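Local coordinates for protein endosialidase (Enterobacteria phage phi92, PDB 4HIZ) that hydrolyses internal alpha-2,8 and alpha-2,9 linkages in polymers of sialic acid, acting as a trimeric phage endosialidase, at residues T200-L205 and K238-V243; N605-R610 and N633-N638; V394-L399 and F417-G422. All coordinates share one frame; numbering follows the deposited sequence.

The three contacts lie far apart in space, with no touch between them. Interactions 1 and 3 both fall in the catalytic beta-propeller region, with centres 52 Å and nearest atoms about 31 Å apart, whereas interaction 2 belongs to the C-terminal fibre-like region, its centre 71 Å from that of interaction 1 and 67 Å from that of interaction 3. Interaction 1 pairs two strands of a sheet near bound glycan: the side chain of Ala-201 is about 10 Å from an N-acetyl-beta-neuraminic acid unit. Interaction 3 joins loops of the propeller, the side chain of His-395 lying about 9 Å from a sodium ion. Of the three, interaction 2 alone is touched by neighbouring subunits.

Interaction 1: T200-L205 and K238-V243; sequences TATIVL and KDTFTV. With EDO (1,2-ethanediol), chain K.
Ala-201 and Val-243 form one end of an antiparallel ladder in which the axes of strands 200-204 and 240-243 approach to 4.6 Å at an angle of 150°. Ala-201/Val-243 and Ile-203/Phe-241 are hydrogen-bonded pairs, each bonded in both directions, while Thr-202/Thr-242 and Val-204/Thr-240 are the non-hydrogen-bonded pairs between and beyond them. Ile-203 N reaches Phe-241 O at 2.8 Å, and a fifth bond from Leu-205 N to Asp-239 O carries the pairing past the end of the strands.

The two faces differ sharply. On one, the Phe-241 ring lies across Ile-203. Its CG sits between the backbone N and the carbonyl carbon (chi1 64°); the end of the ring comes nearer to the partner strand, and Ile-203 CB makes a CH-pi contact 3.8 Å from the ring centroid. Ile-203 CG2 lies 3.6 Å from Phe-241 CZ. Leu-205 runs beside the phenyl group, pointing the same way, and its CB meets the ring edge at Phe-241 CE1, 4.0 Å away. Strand 230-237 and Phe-262 add to this apolar layer. The other face carries Val-204 and threonines, the latter meeting mainly through methyl groups, Thr-202 CG2 to Thr-240 CG2 at 3.5 Å and Thr-200 CG2 to Thr-242 CG2 at 3.7 Å.

Polar ends are served from outside the pair: Thr-242 OG1 bonds Ser-234, Thr-240 OG1 bonds Asn-237, and Asp-239 makes a salt bridge with Lys-207. Just beyond the ladder, Lys-238 O accepts from O2 of a 1,2-ethanediol, probably a crystallisation additive. Backbone bonds thus fix the register, with an aromatic-aliphatic layer behind one face and, on the other, threonines whose closest side-chain contacts are between methyls.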
# COMPACT_ATOMS: atom_id res chain seq x y z
N THR A 200 -11.82 -2.70 -47.91
CA THR A 200 -10.67 -1.91 -47.46
C THR A 200 -11.11 -0.50 -47.12
O THR A 200 -11.69 0.18 -47.97
CB THR A 200 -9.63 -1.79 -48.57
OG1 THR A 200 -9.24 -3.09 -48.98
CG2 THR A 200 -8.40 -1.02 -48.09
N ALA A 201 -10.84 -0.05 -45.90
CA ALA A 201 -11.10 1.35 -45.56
C ALA A 201 -9.75 2.05 -45.52
O ALA A 201 -8.81 1.55 -44.90
CB ALA A 201 -11.81 1.48 -44.19
N THR A 202 -9.64 3.19 -46.19
CA THR A 202 -8.40 3.96 -46.17
C THR A 202 -8.52 5.06 -45.13
O THR A 202 -9.52 5.79 -45.12
CB THR A 202 -8.15 4.54 -47.57
OG1 THR A 202 -8.03 3.44 -48.47
CG2 THR A 202 -6.87 5.37 -47.59
N ILE A 203 -7.52 5.15 -44.26
CA ILE A 203 -7.53 6.10 -43.17
C ILE A 203 -6.38 7.08 -43.29
O ILE A 203 -5.21 6.67 -43.29
CB ILE A 203 -7.33 5.38 -41.83
CG1 ILE A 203 -8.16 4.07 -41.76
CG2 ILE A 203 -7.54 6.35 -40.67
CD1 ILE A 203 -9.65 4.25 -41.81
N VAL A 204 -6.70 8.36 -43.38
CA VAL A 204 -5.68 9.39 -43.34
C VAL A 204 -5.49 9.85 -41.90
O VAL A 204 -6.43 10.25 -41.21
CB VAL A 204 -6.05 10.59 -44.23
CG1 VAL A 204 -5.01 11.70 -44.08
CG2 VAL A 204 -6.14 10.14 -45.69
N LEU A 205 -4.27 9.74 -41.42
CA LEU A 205 -3.95 10.16 -40.07
C LEU A 205 -2.47 10.56 -40.10
O LEU A 205 -1.59 9.71 -40.28
CB LEU A 205 -4.20 9.00 -39.11
CG LEU A 205 -4.15 9.27 -37.63
CD1 LEU A 205 -5.37 10.10 -37.22
CD2 LEU A 205 -4.13 7.95 -36.86
N LYS A 238 3.38 7.89 -45.12
CA LYS A 238 3.55 8.42 -43.75
C LYS A 238 2.23 8.84 -43.12
O LYS A 238 2.14 8.87 -41.89
CB LYS A 238 4.49 9.62 -43.71
CG LYS A 238 5.89 9.36 -44.23
CD LYS A 238 6.72 10.64 -44.27
CE LYS A 238 8.15 10.38 -44.76
NZ LYS A 238 8.94 11.65 -44.89
N ASP A 239 1.24 9.20 -43.94
CA ASP A 239 -0.00 9.76 -43.41
C ASP A 239 -1.24 8.92 -43.66
O ASP A 239 -2.36 9.38 -43.39
CB ASP A 239 -0.28 11.17 -43.97
CG ASP A 239 0.84 12.14 -43.71
OD1 ASP A 239 1.44 12.12 -42.63
OD2 ASP A 239 1.12 12.95 -44.62
N THR A 240 -1.07 7.71 -44.17
CA THR A 240 -2.21 6.92 -44.64
C THR A 240 -2.02 5.43 -44.39
O THR A 240 -0.94 4.86 -44.68
CB THR A 240 -2.36 7.09 -46.17
OG1 THR A 240 -2.15 8.46 -46.53
CG2 THR A 240 -3.74 6.64 -46.63
N PHE A 241 -3.06 4.78 -43.88
CA PHE A 241 -3.01 3.33 -43.73
C PHE A 241 -4.37 2.75 -44.05
O PHE A 241 -5.31 3.49 -44.31
CB PHE A 241 -2.54 2.91 -42.31
CG PHE A 241 -3.47 3.33 -41.18
CD1 PHE A 241 -3.41 4.62 -40.66
CD2 PHE A 241 -4.40 2.43 -40.65
CE1 PHE A 241 -4.25 5.02 -39.61
CE2 PHE A 241 -5.26 2.81 -39.59
CZ PHE A 241 -5.20 4.10 -39.07
N THR A 242 -4.48 1.43 -44.02
CA THR A 242 -5.81 0.83 -44.21
C THR A 242 -6.14 -0.16 -43.09
O THR A 242 -5.26 -0.66 -42.38
CB THR A 242 -5.92 0.06 -45.55
OG1 THR A 242 -5.08 -1.11 -45.49
CG2 THR A 242 -5.57 0.98 -46.77
N VAL A 243 -7.43 -0.45 -42.99
CA VAL A 243 -7.94 -1.50 -42.12
C VAL A 243 -8.92 -2.33 -42.97
O VAL A 243 -9.49 -1.83 -43.97
CB VAL A 243 -8.63 -0.95 -40.83
CG1 VAL A 243 -7.61 -0.16 -39.99
CG2 VAL A 243 -9.85 -0.05 -41.15
C1 EDO K . 5.54 5.95 -41.15
O1 EDO K . 5.99 7.07 -41.92
C2 EDO K . 4.04 6.02 -40.90
O2 EDO K . 3.64 7.25 -40.25

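Interaction 2: N605-R610 and N633-N638; sequences NPSEQR and NHTYPN
His-634 lays its imidazole beneath the carbonyl of Ser-607, whose O stands 3.4 Å above the ring plane and toward the rim. CG lies anti to the backbone N (chi1 -165°), which carries the start of the ring in against the 3-10 turn 606-608. The ring edge meets further carbonyls, Gln-609 O coming 3.5 Å from His-634 CD2, and Tyr-630 stacks on the ring. In the ring plane, ND1 accepts the N-H of Tyr-636 at 2.9 Å in a nearly straight bond, consistent with a proton on NE2 rather than ND1.

Ser-607 O is itself gripped by two donors, Thr-635 N at 3.0 Å and a water at 2.8 Å that also bonds Thr-635 OG1. The second strong point is Asn-633. Its ND2 and its backbone N both reach Gln-609 OE1, at 3.0 and 3.1 Å. They come from different directions: the backbone N nearly in line with the C=O, the ND2 from above the glutamine amide plane, the two amide planes being 47° apart. The extended Gln-609 chain delivers this oxygen, while its NE2 is held by Lys-599 O.

Beside the contact, Arg-610 bridges back to Glu-608 and makes a cation-pi contact with Tyr-594 of the third subunit, where its backbone joins a parallel ladder with a strand of that chain. The backbone of Asn-638 hydrogen-bonds to the second subunit. Such loops, in contact with both neighbouring subunits and beside a sheet that runs on into one of them, are consistent with the intertwined trimeric beta-structured stalk of phage endosialidase tailspikes.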
# COMPACT_ATOMS: atom_id res chain seq x y z
N ASN A 605 -3.68 -33.24 16.74
CA ASN A 605 -4.11 -34.62 16.86
C ASN A 605 -3.86 -35.38 15.56
O ASN A 605 -4.77 -35.54 14.74
CB ASN A 605 -5.59 -34.68 17.22
CG ASN A 605 -5.92 -33.96 18.52
OD1 ASN A 605 -5.58 -34.45 19.61
ND2 ASN A 605 -6.60 -32.81 18.43
N PRO A 606 -2.63 -35.87 15.38
CA PRO A 606 -2.27 -36.55 14.13
C PRO A 606 -3.19 -37.73 13.84
O PRO A 606 -3.38 -38.06 12.67
CB PRO A 606 -0.84 -37.06 14.39
CG PRO A 606 -0.30 -36.21 15.49
CD PRO A 606 -1.49 -35.67 16.28
N SER A 607 -3.75 -38.36 14.87
CA SER A 607 -4.60 -39.52 14.66
C SER A 607 -5.92 -39.19 13.95
O SER A 607 -6.67 -40.10 13.61
CB SER A 607 -4.90 -40.20 16.01
OG SER A 607 -5.66 -39.32 16.82
N GLU A 608 -6.18 -37.90 13.72
CA GLU A 608 -7.38 -37.48 12.99
C GLU A 608 -7.13 -37.31 11.50
O GLU A 608 -8.09 -37.11 10.73
CB GLU A 608 -7.89 -36.12 13.50
CG GLU A 608 -8.36 -36.17 14.96
CD GLU A 608 -9.75 -36.77 15.11
OE1 GLU A 608 -10.60 -36.59 14.24
OE2 GLU A 608 -10.00 -37.42 16.14
N GLN A 609 -5.86 -37.38 11.08
CA GLN A 609 -5.46 -36.93 9.74
C GLN A 609 -6.33 -37.47 8.60
O GLN A 609 -6.32 -38.69 8.32
CB GLN A 609 -4.01 -37.30 9.44
CG GLN A 609 -3.53 -36.71 8.10
CD GLN A 609 -2.14 -37.23 7.73
OE1 GLN A 609 -1.78 -38.36 8.07
NE2 GLN A 609 -1.36 -36.41 7.03
N ARG A 610 -7.03 -36.56 7.92
CA ARG A 610 -7.83 -36.96 6.77
C ARG A 610 -8.30 -35.74 6.00
O ARG A 610 -8.35 -34.61 6.53
CB ARG A 610 -9.05 -37.77 7.23
CG ARG A 610 -10.08 -36.94 8.06
CD ARG A 610 -11.00 -37.92 8.77
NE ARG A 610 -12.13 -37.31 9.49
CZ ARG A 610 -12.06 -36.80 10.71
NH1 ARG A 610 -10.89 -36.74 11.38
NH2 ARG A 610 -13.17 -36.35 11.28
N ASN A 633 -1.25 -41.16 9.26
CA ASN A 633 -1.20 -40.94 10.73
C ASN A 633 -2.53 -41.21 11.41
O ASN A 633 -2.59 -41.23 12.64
CB ASN A 633 -0.75 -39.52 11.06
CG ASN A 633 0.66 -39.26 10.65
OD1 ASN A 633 1.57 -39.57 11.39
ND2 ASN A 633 0.86 -38.70 9.47
N HIS A 634 -3.59 -41.44 10.63
CA HIS A 634 -4.89 -41.66 11.22
C HIS A 634 -4.90 -42.93 12.11
O HIS A 634 -4.14 -43.87 11.87
CB HIS A 634 -5.92 -41.84 10.10
CG HIS A 634 -7.34 -41.73 10.58
ND1 HIS A 634 -8.01 -42.76 11.19
CD2 HIS A 634 -8.20 -40.69 10.53
CE1 HIS A 634 -9.23 -42.36 11.51
NE2 HIS A 634 -9.37 -41.10 11.11
N THR A 635 -5.74 -42.95 13.14
CA THR A 635 -5.96 -44.18 13.91
C THR A 635 -6.12 -45.44 13.05
O THR A 635 -5.60 -46.52 13.40
CB THR A 635 -7.23 -44.02 14.76
OG1 THR A 635 -7.06 -42.91 15.63
CG2 THR A 635 -7.51 -45.28 15.58
N TYR A 636 -6.86 -45.30 11.94
CA TYR A 636 -7.02 -46.37 10.96
C TYR A 636 -6.37 -45.88 9.66
O TYR A 636 -7.01 -45.29 8.80
CB TYR A 636 -8.50 -46.66 10.74
CG TYR A 636 -9.20 -47.00 12.03
CD1 TYR A 636 -9.01 -48.24 12.64
CD2 TYR A 636 -10.06 -46.09 12.65
CE1 TYR A 636 -9.65 -48.57 13.83
CE2 TYR A 636 -10.69 -46.41 13.86
CZ TYR A 636 -10.49 -47.65 14.44
OH TYR A 636 -11.11 -47.96 15.62
N PRO A 637 -5.06 -46.11 9.53
CA PRO A 637 -4.33 -45.46 8.44
C PRO A 637 -4.85 -45.82 7.05
O PRO A 637 -5.21 -46.98 6.78
CB PRO A 637 -2.89 -46.00 8.58
CG PRO A 637 -2.81 -46.53 9.94
CD PRO A 637 -4.18 -46.91 10.40
N ASN A 638 -4.89 -44.83 6.17
CA ASN A 638 -4.90 -45.10 4.73
C ASN A 638 -6.19 -45.72 4.21
O ASN A 638 -6.20 -46.26 3.11
CB ASN A 638 -3.70 -45.98 4.37
CG ASN A 638 -2.39 -45.33 4.73
OD1 ASN A 638 -2.32 -44.10 4.80
ND2 ASN A 638 -1.34 -46.14 4.98
O HOH W 1 -9.16 -40.67 14.75

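Interaction 3: V394-L399 and F417-G422; sequences VHHTNL and FGEWEG
Trp-420 and Val-394 lie side by side, pointing the same way, where two loops of the catalytic beta-propeller meet. Segment 394-399 belongs to the link from strand 386-389, the last of one four-stranded blade, to strand 401-404 of the next sheet, and segment 417-422 to the long connection between strands 407-413 and 435-442 of that sheet. The indole has CG anti to the backbone N (chi1 -176°), and its six-membered ring lies against segment 394-399: Val-394 CG1 is 4.0 Å from Trp-420 CZ2, and Thr-397 CG2, crossing obliquely, comes 3.7 Å from Trp-420 CZ3. Leu-399 CD2 is a more distant neighbour of Trp-420 CH2. The tryptophan side chain also touches Arg-435.

The two histidines are turned against each other and against the second loop. His-395 presents CD2 over the centre of the His-396 imidazole, 3.4 Å above its plane. The rim of His-396 faces Glu-419, whose OE1 lies near the ring plane, 3.7 Å from His-396 CD2, with carboxylate and imidazole planes 76° apart. These side chains meet by van der Waals and polar contact, without a direct hydrogen bond; their strongest polar partners lie outside the two segments. His-396 NE2 bonds Asp-426, Glu-419 OE2 is held by Arg-428 and Asn-427, and His-395 ND1 bonds Asn-393 O. The last of these helps to fix the rotation of the His-395 ring, whose edge faces Glu-421 O.

With no direct hydrogen bond across the two segments, water makes the polar link between the backbones. One molecule accepts from His-395 N at 2.9 Å and lies 2.8 Å from Trp-420 O, to which it can donate, and its oxygen sits 3.4 Å above the plane of the Trp-420 ring, toward the rim.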
# COMPACT_ATOMS: atom_id res chain seq x y z
N VAL A 394 37.04 13.04 -14.34
CA VAL A 394 35.67 12.71 -13.92
C VAL A 394 35.44 11.25 -14.33
O VAL A 394 35.69 10.87 -15.48
CB VAL A 394 34.64 13.68 -14.56
CG1 VAL A 394 33.20 13.33 -14.16
CG2 VAL A 394 34.96 15.18 -14.15
N HIS A 395 34.98 10.43 -13.39
CA HIS A 395 34.94 8.99 -13.60
C HIS A 395 33.78 8.31 -12.86
O HIS A 395 33.21 8.87 -11.90
CB HIS A 395 36.30 8.36 -13.21
CG HIS A 395 36.61 8.52 -11.75
ND1 HIS A 395 37.04 9.71 -11.20
CD2 HIS A 395 36.56 7.63 -10.73
CE1 HIS A 395 37.24 9.55 -9.90
NE2 HIS A 395 36.95 8.29 -9.59
N HIS A 396 33.43 7.12 -13.34
CA HIS A 396 32.48 6.18 -12.73
C HIS A 396 31.03 6.52 -12.93
O HIS A 396 30.14 5.73 -12.54
CB HIS A 396 32.71 5.96 -11.22
CG HIS A 396 33.96 5.20 -10.90
ND1 HIS A 396 34.73 4.56 -11.85
CD2 HIS A 396 34.55 4.97 -9.71
CE1 HIS A 396 35.76 3.98 -11.26
NE2 HIS A 396 35.68 4.22 -9.96
N THR A 397 30.79 7.69 -13.53
CA THR A 397 29.41 8.13 -13.74
C THR A 397 29.17 8.44 -15.21
O THR A 397 30.03 9.06 -15.87
CB THR A 397 29.05 9.35 -12.84
OG1 THR A 397 27.67 9.72 -13.04
CG2 THR A 397 29.89 10.59 -13.14
N ASN A 398 28.01 8.03 -15.73
CA ASN A 398 27.57 8.65 -16.98
C ASN A 398 27.15 10.09 -16.68
O ASN A 398 26.90 10.45 -15.52
CB ASN A 398 26.45 7.85 -17.68
CG ASN A 398 25.16 7.84 -16.90
OD1 ASN A 398 25.20 7.72 -15.70
ND2 ASN A 398 24.04 7.94 -17.55
N LEU A 399 27.06 10.91 -17.72
CA LEU A 399 26.79 12.34 -17.57
C LEU A 399 25.61 12.75 -18.45
O LEU A 399 25.79 13.38 -19.51
CB LEU A 399 28.01 13.19 -17.93
CG LEU A 399 29.24 13.05 -17.00
CD1 LEU A 399 30.36 14.00 -17.47
CD2 LEU A 399 28.87 13.39 -15.56
N PHE A 417 30.78 8.30 -1.24
CA PHE A 417 31.34 9.59 -0.90
C PHE A 417 32.84 9.68 -1.19
O PHE A 417 33.61 8.76 -0.86
CB PHE A 417 31.12 9.94 0.58
CG PHE A 417 31.70 11.27 0.92
CD1 PHE A 417 31.10 12.43 0.45
CD2 PHE A 417 32.91 11.37 1.61
CE1 PHE A 417 31.66 13.69 0.71
CE2 PHE A 417 33.48 12.63 1.85
CZ PHE A 417 32.84 13.78 1.41
N GLY A 418 33.24 10.80 -1.79
CA GLY A 418 34.65 11.14 -1.93
C GLY A 418 35.33 10.52 -3.15
O GLY A 418 36.54 10.66 -3.30
N GLU A 419 34.58 9.82 -4.01
CA GLU A 419 35.19 9.24 -5.22
C GLU A 419 35.21 10.21 -6.39
O GLU A 419 35.88 9.95 -7.40
CB GLU A 419 34.47 7.95 -5.64
CG GLU A 419 34.54 6.87 -4.61
CD GLU A 419 33.88 5.57 -5.06
OE1 GLU A 419 33.40 5.49 -6.22
OE2 GLU A 419 33.85 4.62 -4.26
N TRP A 420 34.50 11.33 -6.27
CA TRP A 420 34.33 12.20 -7.46
C TRP A 420 35.66 12.77 -7.97
O TRP A 420 35.97 12.76 -9.19
CB TRP A 420 33.40 13.37 -7.14
CG TRP A 420 33.10 14.24 -8.34
CD1 TRP A 420 33.75 15.38 -8.68
CD2 TRP A 420 32.03 14.08 -9.30
NE1 TRP A 420 33.20 15.93 -9.82
CE2 TRP A 420 32.12 15.15 -10.21
CE3 TRP A 420 31.04 13.11 -9.49
CZ2 TRP A 420 31.25 15.29 -11.31
CZ3 TRP A 420 30.16 13.26 -10.56
CH2 TRP A 420 30.28 14.33 -11.46
N GLU A 421 36.44 13.31 -7.05
CA GLU A 421 37.66 14.02 -7.43
C GLU A 421 38.70 13.11 -8.08
O GLU A 421 38.84 11.93 -7.73
CB GLU A 421 38.29 14.69 -6.19
CG GLU A 421 37.44 15.85 -5.58
CD GLU A 421 36.45 15.43 -4.49
OE1 GLU A 421 36.06 14.23 -4.43
OE2 GLU A 421 36.09 16.34 -3.71
N GLY A 422 39.41 13.68 -9.03
CA GLY A 422 40.43 12.93 -9.76
C GLY A 422 41.47 12.38 -8.81
O GLY A 422 41.88 13.07 -7.86
O HOH W 2 34.10 11.86 -11.02
O HOH W 3 33.64 9.24 -9.14